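Local coordinates for serine-threonine phosphatase 2C (Toxoplasma gondii, PDB 2I44), which probably removes phosphate from phosphoserine and phosphothreonine of proteins, as a metal-dependent phosphatase of the PP2C family, and holds calcium ions here, at residues Pro7-Pro13 with Phe40-Leu46; Tyr19-Asp23 with Asp51-Phe56; Phe27-Arg33 with Ser309-Ala315; Gly267-Met272 with Met298-Gln303. All coordinates share one frame. Numbering follows the deposited sequence.

Interaction 1: Pro7-Pro13 with Phe40-Leu46; sequences PPTIHVP and FTLCPQL
Two backbone hydrogen bonds join I10 and L42. I10 N donates to L42 O at 2.7 Å, and L42 N donates to I10 O at 3.0 Å. This is a single antiparallel bridge, a hydrogen-bonded pair with CA atoms 5.0 Å apart. It adds the mostly extended segment 7-13 to the edge of strand 38-43, whose other edge pairs with strand 53-62 in one sheet of the PP2C beta sandwich. The register runs T9 to C43, I10 to L42 and H11 to T41. H11, with chi1 m and chi2 -71°, bends its ring back so that ND1 donates to F40 O at 2.9 Å. Its NE2 makes a weak bond to T9 OG1 at 3.0 Å. T41 OG1 is hydrogen-bonded to K72 of helix 66-80. One water links P8 O (2.7 Å) to Q45 N (3.0 Å). A second links H11 O (3.2 Å) to F40 N (3.0 Å). I10 CB lies 4.3 Å from L42 CB. F40, chi1 p, brings its ring end to the 7-13 backbone, CE1 3.3 Å from V12 N. P13 CD sits 4.2 Å from F40 CZ, and P7 CB lies 3.7 Å from C43 SG.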
loop_
_atom_site.group_PDB
_atom_site.type_symbol
_atom_site.label_atom_id
_atom_site.label_comp_id
_atom_site.label_asym_id
_atom_site.label_seq_id
_atom_site.Cartn_x
_atom_site.Cartn_y
_atom_site.Cartn_z
ATOM N N PRO A 7 -5.333 -18.843 0.779
ATOM C CA PRO A 7 -4.052 -19.250 0.190
ATOM C C PRO A 7 -2.877 -18.774 1.044
ATOM O O PRO A 7 -2.939 -17.714 1.675
ATOM C CB PRO A 7 -4.066 -18.573 -1.176
ATOM C CG PRO A 7 -5.534 -18.426 -1.476
ATOM C CD PRO A 7 -6.085 -17.988 -0.152
ATOM N N PRO A 8 -1.790 -19.554 1.075
ATOM C CA PRO A 8 -0.619 -19.175 1.868
ATOM C C PRO A 8 -0.100 -17.775 1.538
ATOM O O PRO A 8 -0.069 -17.372 0.374
ATOM C CB PRO A 8 0.391 -20.278 1.540
ATOM C CG PRO A 8 -0.034 -20.745 0.178
ATOM C CD PRO A 8 -1.527 -20.775 0.299
ATOM N N THR A 9 0.286 -17.036 2.573
ATOM C CA THR A 9 0.809 -15.689 2.409
ATOM C C THR A 9 2.177 -15.557 3.067
ATOM O O THR A 9 2.522 -16.315 3.975
ATOM C CB THR A 9 -0.145 -14.622 3.022
ATOM O OG1 THR A 9 -0.456 -14.967 4.377
ATOM C CG2 THR A 9 -1.431 -14.526 2.219
ATOM N N ILE A 10 2.956 -14.590 2.597
ATOM C CA ILE A 10 4.278 -14.352 3.149
ATOM C C ILE A 10 4.303 -13.006 3.868
ATOM O O ILE A 10 3.752 -12.019 3.376
ATOM C CB ILE A 10 5.342 -14.395 2.033
ATOM C CG1 ILE A 10 5.375 -15.808 1.436
ATOM C CG2 ILE A 10 6.713 -14.014 2.591
ATOM C CD1 ILE A 10 6.181 -15.945 0.164
ATOM N N HIS A 11 4.935 -12.975 5.038
ATOM C CA HIS A 11 5.015 -11.753 5.831
ATOM C C HIS A 11 6.409 -11.517 6.409
ATOM O O HIS A 11 6.578 -10.731 7.340
ATOM C CB HIS A 11 4.002 -11.804 6.972
ATOM C CG HIS A 11 2.590 -12.015 6.522
ATOM N ND1 HIS A 11 1.861 -11.042 5.873
ATOM C CD2 HIS A 11 1.773 -13.089 6.630
ATOM C CE1 HIS A 11 0.655 -11.508 5.604
ATOM N NE2 HIS A 11 0.575 -12.747 6.053
ATOM N N VAL A 12 7.406 -12.189 5.849
ATOM C CA VAL A 12 8.782 -12.042 6.313
ATOM C C VAL A 12 9.644 -11.676 5.124
ATOM O O VAL A 12 9.237 -11.882 3.985
ATOM C CB VAL A 12 9.328 -13.365 6.916
ATOM C CG1 VAL A 12 8.581 -13.709 8.187
ATOM C CG2 VAL A 12 9.202 -14.500 5.892
ATOM N N PRO A 13 10.844 -11.121 5.372
ATOM C CA PRO A 13 11.746 -10.745 4.278
ATOM C C PRO A 13 11.868 -11.899 3.287
ATOM O O PRO A 13 12.000 -13.056 3.681
ATOM C CB PRO A 13 13.056 -10.452 5.001
ATOM C CG PRO A 13 12.578 -9.855 6.289
ATOM C CD PRO A 13 11.428 -10.767 6.679
ATOM N N PHE A 40 3.899 -6.058 5.666
ATOM C CA PHE A 40 3.687 -6.397 4.266
ATOM C C PHE A 40 3.101 -7.791 4.105
ATOM O O PHE A 40 3.168 -8.625 5.012
ATOM C CB PHE A 40 5.005 -6.281 3.500
ATOM C CG PHE A 40 6.124 -7.096 4.085
ATOM C CD1 PHE A 40 6.176 -8.472 3.892
ATOM C CD2 PHE A 40 7.135 -6.486 4.821
ATOM C CE1 PHE A 40 7.218 -9.228 4.414
ATOM C CE2 PHE A 40 8.183 -7.239 5.350
ATOM C CZ PHE A 40 8.224 -8.611 5.146
ATOM N N THR A 41 2.545 -8.039 2.927
ATOM C CA THR A 41 1.907 -9.307 2.642
ATOM C C THR A 41 2.085 -9.657 1.176
ATOM O O THR A 41 1.899 -8.816 0.304
ATOM C CB THR A 41 0.398 -9.223 2.969
ATOM O OG1 THR A 41 0.229 -8.977 4.373
ATOM C CG2 THR A 41 -0.323 -10.513 2.571
ATOM N N LEU A 42 2.468 -10.900 0.912
ATOM C CA LEU A 42 2.639 -11.364 -0.451
ATOM C C LEU A 42 2.005 -12.742 -0.590
ATOM O O LEU A 42 2.375 -13.676 0.121
ATOM C CB LEU A 42 4.130 -11.425 -0.823
ATOM C CG LEU A 42 4.465 -11.666 -2.304
ATOM C CD1 LEU A 42 5.923 -11.347 -2.566
ATOM C CD2 LEU A 42 4.164 -13.096 -2.686
ATOM N N CYS A 43 1.036 -12.859 -1.492
ATOM C CA CYS A 43 0.369 -14.135 -1.743
ATOM C C CYS A 43 0.743 -14.581 -3.162
ATOM O O CYS A 43 0.123 -14.164 -4.135
ATOM C CB CYS A 43 -1.146 -13.972 -1.619
ATOM S SG CYS A 43 -2.064 -15.533 -1.668
ATOM N N PRO A 44 1.767 -15.443 -3.291
ATOM C CA PRO A 44 2.242 -15.945 -4.587
ATOM C C PRO A 44 1.206 -16.618 -5.492
ATOM O O PRO A 44 1.235 -16.443 -6.711
ATOM C CB PRO A 44 3.391 -16.873 -4.195
ATOM C CG PRO A 44 2.966 -17.383 -2.868
ATOM C CD PRO A 44 2.439 -16.145 -2.184
ATOM N N GLN A 45 0.305 -17.397 -4.906
ATOM C CA GLN A 45 -0.743 -18.054 -5.687
ATOM C C GLN A 45 -2.084 -17.692 -5.062
ATOM O O GLN A 45 -2.551 -18.339 -4.127
ATOM C CB GLN A 45 -0.553 -19.576 -5.700
ATOM C CG GLN A 45 -1.737 -20.324 -6.298
ATOM C CD GLN A 45 -1.510 -21.824 -6.397
ATOM O OE1 GLN A 45 -0.825 -22.303 -7.303
ATOM N NE2 GLN A 45 -2.082 -22.571 -5.460
ATOM N N LEU A 46 -2.701 -16.645 -5.594
ATOM C CA LEU A 46 -3.969 -16.150 -5.074
ATOM C C LEU A 46 -5.184 -16.991 -5.472
ATOM O O LEU A 46 -6.141 -17.110 -4.703
ATOM C CB LEU A 46 -4.162 -14.698 -5.523
ATOM C CG LEU A 46 -5.308 -13.915 -4.891
ATOM C CD1 LEU A 46 -5.120 -13.831 -3.383
ATOM C CD2 LEU A 46 -5.351 -12.526 -5.507
HETATM O O HOH W 1 -0.333 -18.254 -2.132
HETATM O O HOH W 2 5.014 -7.983 7.656
#

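Interaction 2: Tyr19-Asp23 with Asp51-Phe56; sequences YPAFD and DDCAFF
This is a side-chain contact between the starts of two strands in different sheets. Segment 19-23 turns from strand 17-19 into strand 22-29, and segment 51-56 leads into strand 53-62. Their polar link is one water, which bridges A21 N (2.9 Å) and D51 O (2.8 Å). The turn closes a tight beta hairpin: Y19 N donates to F22 O at 2.8 Å. F22 N makes a weak bond to Y19 O at 3.3 Å. P20 (phi/psi -46/-52) and A21 (-102/5) form the tip of the turn. A54 and F56 direct their CA-to-CB bonds toward segment 19-23, while C53 and F55 direct theirs away. F22 has chi1 p and chi2 89°, F56 chi1 m and chi2 -80°. Their rings make a T-shaped pair in which the edge of F56 meets the face of F22, centroids 5.2 Å apart and planes at 80°; F56 CZ is 3.6 Å from F22 CE1. This is core packing of the PP2C beta sandwich, where the two sheets face each other. V318 of strand 313-320 touches both side chains. F22 CE2 also lies 3.7 Å from A54 CB. P20 CB is 3.5 Å from D51 O.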
loop_
_atom_site.group_PDB
_atom_site.type_symbol
_atom_site.label_atom_id
_atom_site.label_comp_id
_atom_site.label_asym_id
_atom_site.label_seq_id
_atom_site.Cartn_x
_atom_site.Cartn_y
_atom_site.Cartn_z
ATOM N N TYR A 19 8.813 -16.995 -9.485
ATOM C CA TYR A 19 7.461 -17.536 -9.564
ATOM C C TYR A 19 7.073 -17.588 -11.042
ATOM O O TYR A 19 7.702 -16.944 -11.885
ATOM C CB TYR A 19 6.485 -16.658 -8.771
ATOM C CG TYR A 19 6.751 -16.646 -7.277
ATOM C CD1 TYR A 19 6.375 -17.719 -6.467
ATOM C CD2 TYR A 19 7.403 -15.572 -6.678
ATOM C CE1 TYR A 19 6.642 -17.719 -5.097
ATOM C CE2 TYR A 19 7.678 -15.557 -5.308
ATOM C CZ TYR A 19 7.296 -16.631 -4.523
ATOM O OH TYR A 19 7.564 -16.603 -3.173
ATOM N N PRO A 20 6.036 -18.363 -11.378
ATOM C CA PRO A 20 5.598 -18.481 -12.770
ATOM C C PRO A 20 5.478 -17.172 -13.556
ATOM O O PRO A 20 6.055 -17.041 -14.638
ATOM C CB PRO A 20 4.273 -19.221 -12.639
ATOM C CG PRO A 20 4.552 -20.157 -11.508
ATOM C CD PRO A 20 5.250 -19.257 -10.507
ATOM N N ALA A 21 4.750 -16.202 -13.013
ATOM C CA ALA A 21 4.554 -14.938 -13.717
ATOM C C ALA A 21 5.396 -13.758 -13.243
ATOM O O ALA A 21 5.225 -12.648 -13.747
ATOM C CB ALA A 21 3.071 -14.554 -13.680
ATOM N N PHE A 22 6.312 -13.978 -12.306
ATOM C CA PHE A 22 7.118 -12.865 -11.805
ATOM C C PHE A 22 8.149 -13.310 -10.787
ATOM O O PHE A 22 8.035 -14.388 -10.208
ATOM C CB PHE A 22 6.197 -11.861 -11.119
ATOM C CG PHE A 22 5.485 -12.442 -9.930
ATOM C CD1 PHE A 22 6.060 -12.398 -8.657
ATOM C CD2 PHE A 22 4.269 -13.100 -10.093
ATOM C CE1 PHE A 22 5.433 -13.003 -7.567
ATOM C CE2 PHE A 22 3.634 -13.710 -9.007
ATOM C CZ PHE A 22 4.218 -13.661 -7.743
ATOM N N ASP A 23 9.148 -12.463 -10.560
ATOM C CA ASP A 23 10.165 -12.734 -9.553
ATOM C C ASP A 23 9.939 -11.661 -8.493
ATOM O O ASP A 23 9.629 -10.511 -8.820
ATOM C CB ASP A 23 11.572 -12.614 -10.137
ATOM C CG ASP A 23 11.794 -13.549 -11.307
ATOM O OD1 ASP A 23 11.237 -14.669 -11.281
ATOM O OD2 ASP A 23 12.527 -13.170 -12.249
ATOM N N ASP A 51 -1.726 -20.084 -12.086
ATOM C CA ASP A 51 -0.367 -19.668 -11.774
ATOM C C ASP A 51 -0.101 -18.260 -12.288
ATOM O O ASP A 51 1.047 -17.875 -12.495
ATOM C CB ASP A 51 0.633 -20.655 -12.383
ATOM C CG ASP A 51 0.706 -20.553 -13.893
ATOM O OD1 ASP A 51 -0.270 -20.083 -14.512
ATOM O OD2 ASP A 51 1.740 -20.962 -14.465
ATOM N N ASP A 52 -1.165 -17.489 -12.485
ATOM C CA ASP A 52 -1.028 -16.125 -12.980
ATOM C C ASP A 52 -1.772 -15.110 -12.107
ATOM O O ASP A 52 -2.173 -14.045 -12.584
ATOM C CB ASP A 52 -1.555 -16.049 -14.413
ATOM C CG ASP A 52 -3.042 -16.309 -14.492
ATOM O OD1 ASP A 52 -3.570 -16.972 -13.573
ATOM O OD2 ASP A 52 -3.677 -15.861 -15.468
ATOM N N CYS A 53 -1.969 -15.451 -10.836
ATOM C CA CYS A 53 -2.650 -14.566 -9.889
ATOM C C CYS A 53 -1.852 -14.427 -8.602
ATOM O O CYS A 53 -1.390 -15.416 -8.034
ATOM C CB CYS A 53 -4.040 -15.095 -9.542
ATOM S SG CYS A 53 -5.202 -15.061 -10.907
ATOM N N ALA A 54 -1.697 -13.194 -8.135
ATOM C CA ALA A 54 -0.962 -12.955 -6.904
ATOM C C ALA A 54 -1.408 -11.653 -6.262
ATOM O O ALA A 54 -1.986 -10.792 -6.927
ATOM C CB ALA A 54 0.537 -12.921 -7.188
ATOM N N PHE A 55 -1.141 -11.531 -4.965
ATOM C CA PHE A 55 -1.488 -10.337 -4.195
ATOM C C PHE A 55 -0.215 -9.735 -3.608
ATOM O O PHE A 55 0.661 -10.458 -3.133
ATOM C CB PHE A 55 -2.440 -10.683 -3.049
ATOM C CG PHE A 55 -2.737 -9.519 -2.142
ATOM C CD1 PHE A 55 -3.768 -8.632 -2.439
ATOM C CD2 PHE A 55 -1.973 -9.295 -1.002
ATOM C CE1 PHE A 55 -4.035 -7.543 -1.613
ATOM C CE2 PHE A 55 -2.231 -8.207 -0.169
ATOM C CZ PHE A 55 -3.262 -7.330 -0.475
ATOM N N PHE A 56 -0.128 -8.411 -3.641
ATOM C CA PHE A 56 1.031 -7.706 -3.108
ATOM C C PHE A 56 0.553 -6.564 -2.228
ATOM O O PHE A 56 -0.285 -5.769 -2.645
ATOM C CB PHE A 56 1.877 -7.151 -4.254
ATOM C CG PHE A 56 2.362 -8.204 -5.206
ATOM C CD1 PHE A 56 3.474 -8.983 -4.897
ATOM C CD2 PHE A 56 1.683 -8.446 -6.397
ATOM C CE1 PHE A 56 3.904 -9.995 -5.770
ATOM C CE2 PHE A 56 2.107 -9.452 -7.273
ATOM C CZ PHE A 56 3.217 -10.226 -6.958
HETATM O O HOH W 3 2.889 -16.712 -10.783
#

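Interaction 3: Phe27-Arg33 with Ser309-Ala315; sequences FTDIGGR and SADNITA. With CA (calcium ion), chain D.
Strands 22-29 and 313-320 are antiparallel neighbours in one sheet of the PP2C beta sandwich, and this contact runs from their pairing to the calcium site. The short segment axes pass 4.7 Å apart at 178°. F27 pairs with A315 through F27 N to A315 O (3.0 Å) and A315 N to F27 O (2.9 Å). D29 pairs with I313 through D29 N to I313 O (2.8 Å) and I313 N to D29 O (3.0 Å). T28 and T314 form the non-hydrogen-bonded pair between them. T28 is t and T314 is m, which brings T28 OG1 and T314 OG1 within 2.7 Å on one face; T314 OG1 also bonds to D38. F27, D29, I313 and A315 lie on the other face, where helix 291-305 packs. D29, chi1 t and chi2 -66°, folds OD1 onto G31 N at 2.7 Å, an Asx turn. A type II' turn follows from I30 to R33, with G31 at phi/psi 66/-138. G32 N donates to A310 O at 2.7 Å. R33, chi1 m and chi2 m, swings back so that NE makes a long salt bridge to D311 OD1 at 3.3 Å. D311, chi1 t and chi2 26°, uses its other oxygen for the metal. D60 and D266 bind the same calcium. Three waters also bind the ion, and D311 OD2 lies 2.3 Å from it.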
loop_
_atom_site.group_PDB
_atom_site.type_symbol
_atom_site.label_atom_id
_atom_site.label_comp_id
_atom_site.label_asym_id
_atom_site.label_seq_id
_atom_site.Cartn_x
_atom_site.Cartn_y
_atom_site.Cartn_z
ATOM N N PHE A 27 12.321 -6.603 1.356
ATOM C CA PHE A 27 13.299 -6.279 2.385
ATOM C C PHE A 27 12.780 -5.122 3.223
ATOM O O PHE A 27 12.145 -4.207 2.706
ATOM C CB PHE A 27 14.640 -5.889 1.762
ATOM C CG PHE A 27 15.779 -5.879 2.746
ATOM C CD1 PHE A 27 16.419 -7.066 3.098
ATOM C CD2 PHE A 27 16.189 -4.692 3.347
ATOM C CE1 PHE A 27 17.457 -7.073 4.038
ATOM C CE2 PHE A 27 17.228 -4.687 4.290
ATOM C CZ PHE A 27 17.860 -5.881 4.633
ATOM N N THR A 28 13.054 -5.166 4.520
ATOM C CA THR A 28 12.612 -4.116 5.422
ATOM C C THR A 28 13.710 -3.797 6.428
ATOM O O THR A 28 14.599 -4.608 6.671
ATOM C CB THR A 28 11.332 -4.544 6.186
ATOM O OG1 THR A 28 10.829 -3.431 6.934
ATOM C CG2 THR A 28 11.632 -5.708 7.141
ATOM N N ASP A 29 13.647 -2.608 7.012
ATOM C CA ASP A 29 14.631 -2.199 8.002
ATOM C C ASP A 29 13.978 -1.204 8.941
ATOM O O ASP A 29 13.175 -0.377 8.516
ATOM C CB ASP A 29 15.850 -1.570 7.319
ATOM C CG ASP A 29 17.040 -1.453 8.254
ATOM O OD1 ASP A 29 16.958 -0.689 9.237
ATOM O OD2 ASP A 29 18.055 -2.137 8.007
ATOM N N ILE A 30 14.317 -1.293 10.222
ATOM C CA ILE A 30 13.743 -0.408 11.225
ATOM C C ILE A 30 14.274 1.015 11.109
ATOM O O ILE A 30 13.628 1.966 11.548
ATOM C CB ILE A 30 14.008 -0.938 12.662
ATOM C CG1 ILE A 30 13.139 -0.168 13.659
ATOM C CG2 ILE A 30 15.493 -0.804 13.018
ATOM C CD1 ILE A 30 13.082 -0.798 15.030
ATOM N N GLY A 31 15.445 1.160 10.505
ATOM C CA GLY A 31 16.023 2.481 10.365
ATOM C C GLY A 31 16.367 3.031 11.735
ATOM O O GLY A 31 16.866 2.304 12.595
ATOM N N GLY A 32 16.076 4.306 11.957
ATOM C CA GLY A 32 16.390 4.910 13.237
ATOM C C GLY A 32 15.216 5.097 14.174
ATOM O O GLY A 32 15.332 5.799 15.176
ATOM N N ARG A 33 14.085 4.468 13.864
ATOM C CA ARG A 33 12.897 4.596 14.704
ATOM C C ARG A 33 12.974 3.634 15.897
ATOM O O ARG A 33 13.706 2.647 15.858
ATOM C CB ARG A 33 11.639 4.308 13.875
ATOM C CG ARG A 33 11.638 4.955 12.491
ATOM C CD ARG A 33 11.697 6.481 12.525
ATOM N NE ARG A 33 10.375 7.101 12.523
ATOM C CZ ARG A 33 9.621 7.261 13.605
ATOM N NH1 ARG A 33 10.058 6.848 14.784
ATOM N NH2 ARG A 33 8.427 7.833 13.511
ATOM N N SER A 309 18.149 10.798 10.540
ATOM C CA SER A 309 17.700 9.569 11.180
ATOM C C SER A 309 16.689 8.997 10.186
ATOM O O SER A 309 15.748 9.687 9.787
ATOM C CB SER A 309 17.011 9.878 12.510
ATOM O OG SER A 309 16.630 8.687 13.183
ATOM N N ALA A 310 16.898 7.749 9.772
ATOM C CA ALA A 310 16.023 7.097 8.796
ATOM C C ALA A 310 14.709 6.556 9.365
ATOM O O ALA A 310 14.644 6.083 10.500
ATOM C CB ALA A 310 16.787 5.969 8.093
ATOM N N ASP A 311 13.659 6.634 8.557
ATOM C CA ASP A 311 12.347 6.133 8.947
ATOM C C ASP A 311 12.326 4.622 8.707
ATOM O O ASP A 311 13.287 4.079 8.166
ATOM C CB ASP A 311 11.281 6.815 8.085
ATOM C CG ASP A 311 9.878 6.339 8.403
ATOM O OD1 ASP A 311 9.643 5.885 9.545
ATOM O OD2 ASP A 311 9.005 6.429 7.515
ATOM N N ASN A 312 11.261 3.932 9.116
ATOM C CA ASN A 312 11.192 2.500 8.820
ATOM C C ASN A 312 11.189 2.502 7.287
ATOM O O ASN A 312 10.603 3.403 6.672
ATOM C CB ASN A 312 9.872 1.860 9.286
ATOM C CG ASN A 312 9.746 1.755 10.794
ATOM O OD1 ASN A 312 10.737 1.693 11.523
ATOM N ND2 ASN A 312 8.510 1.700 11.267
ATOM N N ILE A 313 11.830 1.513 6.673
ATOM C CA ILE A 313 11.881 1.428 5.219
ATOM C C ILE A 313 11.544 0.014 4.786
ATOM O O ILE A 313 12.123 -0.950 5.278
ATOM C CB ILE A 313 13.284 1.771 4.663
ATOM C CG1 ILE A 313 13.799 3.072 5.280
ATOM C CG2 ILE A 313 13.212 1.918 3.142
ATOM C CD1 ILE A 313 15.228 3.413 4.889
ATOM N N THR A 314 10.600 -0.100 3.862
ATOM C CA THR A 314 10.184 -1.390 3.341
ATOM C C THR A 314 10.016 -1.294 1.837
ATOM O O THR A 314 9.385 -0.361 1.327
ATOM C CB THR A 314 8.853 -1.843 3.971
ATOM O OG1 THR A 314 9.058 -2.102 5.364
ATOM C CG2 THR A 314 8.327 -3.107 3.301
ATOM N N ALA A 315 10.588 -2.261 1.131
ATOM C CA ALA A 315 10.495 -2.294 -0.317
ATOM C C ALA A 315 10.178 -3.712 -0.791
ATOM O O ALA A 315 10.739 -4.686 -0.299
ATOM C CB ALA A 315 11.800 -1.808 -0.939
HETATM CA CA CA D . 6.788 5.829 7.300
HETATM O O HOH W 4 6.858 5.397 9.353
HETATM O O HOH W 5 7.744 3.812 6.663
HETATM O O HOH W 6 5.635 7.372 7.450
#

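Interaction 4: Gly267-Met272 with Met298-Gln303; sequences GLWDVM and MTLAEQ
Segment 267-272 starts in the short helix that begins at 266 and reaches M272 in an extended conformation (phi/psi -102/144). L268 O accepts from V271 N at 3.2 Å and from M272 N at 2.9 Å. Segment 298-303 is regular helix, with E302 N to M298 O at 3.1 Å and Q303 N to T299 O at 3.0 Å. The backbones come nearest at L268 and T299, with CA atoms 6.5 Å apart. One water donates to G267 O (2.9 Å) and to Q303 OE1 (3.1 Å). T299, chi1 m, points its CA-to-CB bond toward segment 267-272. Its CG2 lies 3.6 Å from G267 O. Its OG1 is hydrogen-bonded to L295 O, and lies 3.0 Å from L268 CD1. In the PP2C fold this packs helix 291-305 against the segment just after D266, a calcium ligand. I313 of strand 313-320 touches both L268 and T299. V271, chi1 t, fits against the helix, with CG1 3.9 Å from E302 CG and CG2 3.4 Å from Q303 OE1. M272 is selenomethionine, chi1 m and chi2 m, and sets CE 3.8 Å from E302 CB. The E302 carboxylate forms a salt bridge with R306.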
loop_
_atom_site.group_PDB
_atom_site.type_symbol
_atom_site.label_atom_id
_atom_site.label_comp_id
_atom_site.label_asym_id
_atom_site.label_seq_id
_atom_site.Cartn_x
_atom_site.Cartn_y
_atom_site.Cartn_z
ATOM N N GLY A 267 9.189 5.620 3.702
ATOM C CA GLY A 267 10.536 5.493 4.238
ATOM C C GLY A 267 11.511 5.433 3.072
ATOM O O GLY A 267 12.702 5.750 3.209
ATOM N N LEU A 268 11.002 5.011 1.916
ATOM C CA LEU A 268 11.802 4.944 0.698
ATOM C C LEU A 268 11.564 6.166 -0.193
ATOM O O LEU A 268 12.509 6.797 -0.669
ATOM C CB LEU A 268 11.468 3.688 -0.115
ATOM C CG LEU A 268 12.046 3.732 -1.540
ATOM C CD1 LEU A 268 13.577 3.659 -1.477
ATOM C CD2 LEU A 268 11.503 2.585 -2.374
ATOM N N TRP A 269 10.295 6.501 -0.408
ATOM C CA TRP A 269 9.929 7.603 -1.290
ATOM C C TRP A 269 10.275 9.014 -0.818
ATOM O O TRP A 269 10.464 9.904 -1.636
ATOM C CB TRP A 269 8.438 7.502 -1.620
ATOM C CG TRP A 269 8.081 6.159 -2.197
ATOM C CD1 TRP A 269 7.093 5.315 -1.768
ATOM C CD2 TRP A 269 8.704 5.515 -3.314
ATOM N NE1 TRP A 269 7.063 4.188 -2.552
ATOM C CE2 TRP A 269 8.038 4.286 -3.512
ATOM C CE3 TRP A 269 9.758 5.859 -4.171
ATOM C CZ2 TRP A 269 8.393 3.393 -4.534
ATOM C CZ3 TRP A 269 10.115 4.967 -5.195
ATOM C CH2 TRP A 269 9.430 3.749 -5.364
ATOM N N ASP A 270 10.352 9.236 0.485
ATOM C CA ASP A 270 10.706 10.571 0.944
ATOM C C ASP A 270 12.132 10.888 0.495
ATOM O O ASP A 270 12.526 12.049 0.419
ATOM C CB ASP A 270 10.580 10.684 2.467
ATOM C CG ASP A 270 9.127 10.742 2.929
ATOM O OD1 ASP A 270 8.250 11.080 2.095
ATOM O OD2 ASP A 270 8.859 10.468 4.121
ATOM N N VAL A 271 12.889 9.847 0.164
ATOM C CA VAL A 271 14.263 10.028 -0.286
ATOM C C VAL A 271 14.473 9.810 -1.786
ATOM O O VAL A 271 15.102 10.635 -2.459
ATOM C CB VAL A 271 15.226 9.091 0.470
ATOM C CG1 VAL A 271 16.649 9.352 0.021
ATOM C CG2 VAL A 271 15.092 9.299 1.977
HETATM N N MSE A 272 13.938 8.711 -2.307
HETATM C CA MSE A 272 14.106 8.362 -3.720
HETATM C C MSE A 272 12.906 8.649 -4.638
HETATM O O MSE A 272 11.759 8.485 -4.239
HETATM C CB MSE A 272 14.453 6.874 -3.827
HETATM C CG MSE A 272 15.699 6.449 -3.067
HETATM SE SE MSE A 272 17.289 7.241 -3.836
HETATM C CE MSE A 272 18.324 7.497 -2.216
HETATM N N MSE A 298 20.538 1.339 -0.047
HETATM C CA MSE A 298 20.909 2.559 -0.766
HETATM C C MSE A 298 20.268 3.771 -0.089
HETATM O O MSE A 298 20.895 4.821 0.050
HETATM C CB MSE A 298 20.424 2.495 -2.219
HETATM C CG MSE A 298 21.126 1.476 -3.104
HETATM SE SE MSE A 298 22.832 2.078 -3.722
HETATM C CE MSE A 298 22.302 2.786 -5.433
ATOM N N THR A 299 19.011 3.615 0.321
ATOM C CA THR A 299 18.267 4.676 0.985
ATOM C C THR A 299 18.886 5.002 2.336
ATOM O O THR A 299 19.030 6.171 2.690
ATOM C CB THR A 299 16.788 4.264 1.186
ATOM O OG1 THR A 299 16.166 4.117 -0.096
ATOM C CG2 THR A 299 16.031 5.311 2.001
ATOM N N LEU A 300 19.252 3.965 3.084
ATOM C CA LEU A 300 19.865 4.140 4.394
ATOM C C LEU A 300 21.227 4.827 4.290
ATOM O O LEU A 300 21.568 5.671 5.118
ATOM C CB LEU A 300 20.003 2.784 5.092
ATOM C CG LEU A 300 18.700 2.164 5.609
ATOM C CD1 LEU A 300 18.911 0.712 6.018
ATOM C CD2 LEU A 300 18.205 2.978 6.790
ATOM N N ALA A 301 21.999 4.471 3.271
ATOM C CA ALA A 301 23.309 5.075 3.073
ATOM C C ALA A 301 23.152 6.571 2.803
ATOM O O ALA A 301 23.874 7.391 3.364
ATOM C CB ALA A 301 24.020 4.405 1.905
ATOM N N GLU A 302 22.198 6.920 1.946
ATOM C CA GLU A 302 21.943 8.314 1.604
ATOM C C GLU A 302 21.519 9.104 2.834
ATOM O O GLU A 302 21.941 10.248 3.028
ATOM C CB GLU A 302 20.851 8.406 0.539
ATOM C CG GLU A 302 20.492 9.827 0.120
ATOM C CD GLU A 302 21.696 10.616 -0.374
ATOM O OE1 GLU A 302 22.605 10.003 -0.976
ATOM O OE2 GLU A 302 21.732 11.846 -0.171
ATOM N N GLN A 303 20.680 8.495 3.664
ATOM C CA GLN A 303 20.215 9.157 4.868
ATOM C C GLN A 303 21.384 9.443 5.812
ATOM O O GLN A 303 21.445 10.522 6.410
ATOM C CB GLN A 303 19.150 8.302 5.560
ATOM C CG GLN A 303 17.787 8.274 4.842
ATOM C CD GLN A 303 16.999 9.577 4.962
ATOM O OE1 GLN A 303 15.809 9.562 5.290
ATOM N NE2 GLN A 303 17.648 10.699 4.684
HETATM O O HOH W 7 13.941 7.102 5.431
#

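The contacts run through the PP2C sandwich from one sheet to the helices outside the other. Interactions 1 and 2 lie 11 Å apart between centres and meet where strands 38-43 and 53-62 pair. Interaction 2 spans both sheets and shares strand 22-29 with interaction 3, 26 Å away between centres. F40 of interaction 1 packs on T28 and T314 of interaction 3. Interactions 3 and 4 are 9 Å apart between centres, with I313 against T299. Along the chain, interactions 1, 2 and 3 cross one another, and interaction 4 falls between the two segments of interaction 3. Strand 22-29, early in the chain, thus pairs with the last strand, 313-320, next to the calcium site.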